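Local coordinates for 70 kDa protein (Xanthomonas sp., PDB 4B2N) that is a di-heme c-type cytochrome that acts as a rubber oxygenase, processively cleaving the polymer of latex with molecular oxygen, at residues I595-W600 / A611-P616. Numbering follows the deposited sequence.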
loop_
_atom_site.group_PDB
_atom_site.type_symbol
_atom_site.label_atom_id
_atom_site.label_comp_id
_atom_site.label_asym_id
_atom_site.label_seq_id
_atom_site.Cartn_x
_atom_site.Cartn_y
_atom_site.Cartn_z
ATOM N N ILE A 595 -0.605 20.812 3.746
ATOM C CA ILE A 595 -1.059 20.014 2.619
ATOM C C ILE A 595 0.005 20.025 1.501
ATOM O O ILE A 595 0.179 19.037 0.774
ATOM C CB ILE A 595 -2.417 20.519 2.084
ATOM C CG1 ILE A 595 -3.515 20.268 3.098
ATOM C CG2 ILE A 595 -2.751 19.882 0.746
ATOM C CD1 ILE A 595 -4.871 20.887 2.697
ATOM N N LEU A 596 0.691 21.147 1.360
ATOM C CA LEU A 596 1.698 21.307 0.330
ATOM C C LEU A 596 3.025 20.660 0.685
ATOM O O LEU A 596 3.800 20.427 -0.179
ATOM C CB LEU A 596 1.923 22.778 0.020
ATOM C CG LEU A 596 0.688 23.508 -0.510
ATOM C CD1 LEU A 596 1.037 24.983 -0.626
ATOM C CD2 LEU A 596 0.213 22.960 -1.863
ATOM N N TYR A 597 3.291 20.371 1.953
ATOM C CA TYR A 597 4.631 19.898 2.284
ATOM C C TYR A 597 4.984 18.505 1.745
ATOM O O TYR A 597 4.180 17.578 1.825
ATOM C CB TYR A 597 4.850 19.915 3.775
ATOM C CG TYR A 597 6.289 19.700 4.182
ATOM C CD1 TYR A 597 7.257 20.719 3.992
ATOM C CD2 TYR A 597 6.702 18.475 4.758
ATOM C CE1 TYR A 597 8.558 20.550 4.342
ATOM C CE2 TYR A 597 8.020 18.291 5.104
ATOM C CZ TYR A 597 8.955 19.332 4.900
ATOM O OH TYR A 597 10.235 19.139 5.301
ATOM N N SER A 598 6.235 18.358 1.277
ATOM C CA SER A 598 6.749 17.060 0.850
ATOM C C SER A 598 8.019 16.841 1.608
ATOM O O SER A 598 9.037 17.510 1.333
ATOM C CB SER A 598 7.105 17.087 -0.598
ATOM O OG SER A 598 7.792 15.882 -0.954
ATOM N N MET A 599 7.989 15.896 2.543
ATOM C CA MET A 599 9.217 15.532 3.261
ATOM C C MET A 599 10.258 15.006 2.255
ATOM O O MET A 599 11.414 15.313 2.352
ATOM C CB MET A 599 8.869 14.518 4.313
ATOM C CG MET A 599 10.031 14.119 5.142
ATOM S SD MET A 599 10.381 15.321 6.403
ATOM C CE MET A 599 9.089 14.896 7.516
ATOM N N TRP A 600 9.839 14.148 1.310
ATOM C CA TRP A 600 10.803 13.576 0.354
ATOM C C TRP A 600 11.549 14.650 -0.416
ATOM O O TRP A 600 12.798 14.581 -0.478
ATOM C CB TRP A 600 10.160 12.657 -0.683
ATOM C CG TRP A 600 9.299 11.521 -0.136
ATOM C CD1 TRP A 600 7.993 11.233 -0.517
ATOM C CD2 TRP A 600 9.680 10.461 0.797
ATOM N NE1 TRP A 600 7.525 10.122 0.145
ATOM C CE2 TRP A 600 8.513 9.595 0.941
ATOM C CE3 TRP A 600 10.823 10.157 1.528
ATOM C CZ2 TRP A 600 8.504 8.510 1.804
ATOM C CZ3 TRP A 600 10.824 9.002 2.325
ATOM C CH2 TRP A 600 9.692 8.224 2.501
ATOM N N ALA A 611 18.593 24.382 -0.937
ATOM C CA ALA A 611 17.726 24.981 0.040
ATOM C C ALA A 611 16.574 23.991 0.335
ATOM O O ALA A 611 16.033 23.372 -0.554
ATOM C CB ALA A 611 17.170 26.309 -0.484
ATOM N N TYR A 612 16.199 23.898 1.592
ATOM C CA TYR A 612 15.168 22.970 1.992
ATOM C C TYR A 612 14.374 23.628 3.101
ATOM O O TYR A 612 14.926 24.483 3.855
ATOM C CB TYR A 612 15.777 21.618 2.479
ATOM C CG TYR A 612 16.533 21.752 3.771
ATOM C CD1 TYR A 612 17.892 22.076 3.775
ATOM C CD2 TYR A 612 15.888 21.571 5.002
ATOM C CE1 TYR A 612 18.579 22.234 4.955
ATOM C CE2 TYR A 612 16.566 21.757 6.183
ATOM C CZ TYR A 612 17.902 22.054 6.162
ATOM O OH TYR A 612 18.548 22.228 7.370
ATOM N N GLN A 613 13.134 23.160 3.251
ATOM C CA GLN A 613 12.111 23.654 4.193
ATOM C C GLN A 613 11.863 22.491 5.214
ATOM O O GLN A 613 11.703 21.310 4.829
ATOM C CB GLN A 613 10.858 23.997 3.292
ATOM C CG GLN A 613 9.546 24.429 3.953
ATOM C CD GLN A 613 8.243 24.235 3.104
ATOM O OE1 GLN A 613 7.087 24.332 3.636
ATOM N NE2 GLN A 613 8.410 23.962 1.795
ATOM N N SER A 614 11.920 22.786 6.499
ATOM C CA SER A 614 11.685 21.765 7.493
ATOM C C SER A 614 10.174 21.565 7.665
ATOM O O SER A 614 9.395 22.453 7.288
ATOM C CB SER A 614 12.268 22.254 8.799
ATOM O OG SER A 614 13.681 22.184 8.673
ATOM N N PRO A 615 9.765 20.422 8.236
ATOM C CA PRO A 615 8.341 20.126 8.333
ATOM C C PRO A 615 7.610 21.207 9.127
ATOM O O PRO A 615 8.094 21.710 10.170
ATOM C CB PRO A 615 8.300 18.762 9.058
ATOM C CG PRO A 615 9.642 18.136 8.756
ATOM C CD PRO A 615 10.610 19.300 8.706
ATOM N N PRO A 616 6.526 21.670 8.588
ATOM C CA PRO A 616 5.703 22.664 9.297
ATOM C C PRO A 616 5.093 21.993 10.567
ATOM O O PRO A 616 4.667 20.841 10.471
ATOM C CB PRO A 616 4.583 22.972 8.293
ATOM C CG PRO A 616 4.549 21.784 7.406
ATOM C CD PRO A 616 5.961 21.269 7.297
#
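Two consecutive prolines, Pro615 and Pro616, share one face of the Tyr597 ring, and the carbonyl oxygen of Gln613 meets the same ring at its edge, in plane. Pro616 CD stands over the half nearest the backbone, 3.7 Å from the ring centroid. Pro615 CA takes the hydroxyl half, 3.9 Å from the centroid, so both are CH-pi contacts displaced toward the rim. In each case the hydrogens belong to a carbon bound to the electron-withdrawing amide nitrogen, which makes them good partners for an aromatic face. The Gln613 side chain runs past the ring in the reverse sense, its amide plane 81° from the ring plane and its OE1 3.6 Å from Tyr597 CD1.

The edge contact is also the hydrogen bond of the tyrosine's polar end: Tyr597 OH donates to Gln613 O at 2.7 Å, with a C=O···OH angle of 142° and the donor tilted out of the carbonyl plane. Pro615 N, 3.2 Å from Tyr597 OH, has no hydrogen to share, and the hydroxyl simply packs against it. Proline CH-pi contacts and one hydroxyl-to-backbone bond together tie an irregular chain to a single ring.

Met599 adds an apolar flank. Its chain is bent at both chi2 and chi3, and its methyl CE lies 3.5 Å from Pro615 CG.

Tyr597 leaves helix 593-596, and Ser598 N-caps helix 599-607 through Asp601 N. The contact thus brings the loop after helix 599-607 back against the turn before it. Helix 218-226 packs against Met599 and Pro615 and bonds Pro616 O through Ser223, while Trp242 meets the Tyr597 ring edge-to-face, in a buried part of the fold away from the heme-binding residues.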